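Local coordinates for cell shape-determining protein MreC (Listeria monocytogenes, PDB 2J5U), which is probably involved in forming and maintaining bacterial cell shape, and assembles into a homooligomer of dimers, at residues A[175-180]-A[188-193]. Sequence-based numbering, arbitrary orientation.
Sequences KVVTSG and GIFIGT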
# COMPACT_ATOMS: atom_id res chain seq x y z
N LYS A 175 63.29 -13.96 -21.97
CA LYS A 175 63.98 -12.70 -21.85
C LYS A 175 64.17 -12.29 -20.41
O LYS A 175 63.34 -12.58 -19.54
CB LYS A 175 63.21 -11.64 -22.63
CG LYS A 175 62.89 -12.15 -24.00
CD LYS A 175 62.71 -11.07 -25.03
CE LYS A 175 62.36 -11.72 -26.36
NZ LYS A 175 62.26 -10.72 -27.44
N VAL A 176 65.31 -11.65 -20.15
CA VAL A 176 65.65 -11.18 -18.82
C VAL A 176 65.76 -9.66 -18.88
O VAL A 176 66.39 -9.11 -19.78
CB VAL A 176 67.00 -11.79 -18.35
CG1 VAL A 176 67.40 -11.20 -17.01
CG2 VAL A 176 66.86 -13.29 -18.23
N VAL A 177 65.12 -8.99 -17.94
CA VAL A 177 65.14 -7.53 -17.91
C VAL A 177 65.43 -7.02 -16.51
O VAL A 177 65.45 -7.79 -15.56
CB VAL A 177 63.79 -6.94 -18.38
CG1 VAL A 177 63.49 -7.41 -19.78
CG2 VAL A 177 62.67 -7.36 -17.45
N THR A 178 65.67 -5.72 -16.39
CA THR A 178 65.95 -5.14 -15.09
C THR A 178 64.65 -5.04 -14.31
O THR A 178 63.60 -4.70 -14.85
CB THR A 178 66.55 -3.74 -15.24
OG1 THR A 178 65.75 -2.96 -16.12
CG2 THR A 178 67.96 -3.83 -15.79
N SER A 179 64.72 -5.36 -13.02
CA SER A 179 63.55 -5.32 -12.15
C SER A 179 63.36 -3.96 -11.48
O SER A 179 62.26 -3.61 -11.07
CB SER A 179 63.68 -6.38 -11.07
OG SER A 179 64.73 -6.08 -10.17
N GLY A 180 64.45 -3.21 -11.37
CA GLY A 180 64.40 -1.92 -10.70
C GLY A 180 64.40 -2.09 -9.19
O GLY A 180 64.53 -1.12 -8.44
N GLY A 188 62.66 -2.87 -16.77
CA GLY A 188 62.36 -3.09 -18.17
C GLY A 188 63.50 -3.01 -19.17
O GLY A 188 63.27 -3.21 -20.36
N ILE A 189 64.71 -2.70 -18.73
CA ILE A 189 65.79 -2.64 -19.68
C ILE A 189 66.18 -4.07 -20.03
O ILE A 189 66.37 -4.88 -19.13
CB ILE A 189 67.02 -1.90 -19.12
CG1 ILE A 189 66.76 -0.39 -19.05
CG2 ILE A 189 68.21 -2.09 -20.06
CD1 ILE A 189 65.44 -0.01 -18.46
N PHE A 190 66.28 -4.37 -21.32
CA PHE A 190 66.64 -5.72 -21.76
C PHE A 190 68.09 -6.06 -21.39
O PHE A 190 69.00 -5.26 -21.62
CB PHE A 190 66.45 -5.87 -23.28
CG PHE A 190 66.76 -7.25 -23.80
CD1 PHE A 190 65.99 -8.35 -23.40
CD2 PHE A 190 67.84 -7.47 -24.65
CE1 PHE A 190 66.28 -9.65 -23.86
CE2 PHE A 190 68.14 -8.76 -25.10
CZ PHE A 190 67.36 -9.85 -24.71
N ILE A 191 68.29 -7.24 -20.81
CA ILE A 191 69.62 -7.66 -20.41
C ILE A 191 70.13 -8.76 -21.34
O ILE A 191 71.22 -8.67 -21.88
CB ILE A 191 69.64 -8.21 -18.97
CG1 ILE A 191 69.29 -7.11 -17.97
CG2 ILE A 191 70.99 -8.79 -18.68
CD1 ILE A 191 69.23 -7.59 -16.53
N GLY A 192 69.33 -9.81 -21.51
CA GLY A 192 69.74 -10.91 -22.36
C GLY A 192 68.75 -12.06 -22.42
O GLY A 192 67.58 -11.90 -22.10
N THR A 193 69.25 -13.23 -22.81
CA THR A 193 68.41 -14.41 -22.97
C THR A 193 68.87 -15.61 -22.17
O THR A 193 70.06 -15.88 -22.09
CB THR A 193 68.38 -14.81 -24.44
OG1 THR A 193 67.65 -13.82 -25.18
CG2 THR A 193 67.73 -16.17 -24.62
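F190 sets its ring edge against K175 and V177, on one face of an antiparallel β-hairpin that forms part of a closed six-stranded barrel. The K175 and F190 side chains cross at about a right angle: K175 CB lies 3.9 Å from F190 CE1, in the ring plane. CG of F190 lies anti to the backbone N (chi1 -178°), and one ring face lies over its own strand, with G192 N 3.7 Å above the plane, over its centre. Beyond the ring, K175 NZ forms a salt bridge with E42 of the second subunit, whose S43 and Q40 also pack on this face.

A classic bulge interrupts the register, since I191 and G192 both face V176. The evidence is bifurcation at V176 O, which accepts I191 N at 2.9 Å and, weakly, G192 N at 3.5 Å. I191 CD1 then reaches V176 CG1 at 4.1 Å, the two side chains meeting at a slant, while A137 touches both.

Toward the turn, G188 N donates to T178 O at 2.8 Å. Holding OG1 between its own N and carbonyl carbon (chi1 50°), T178 accepts I189 N at that oxygen, at 2.8 Å and 149°, and the same hydroxyl hydrogen-bonds P186 O.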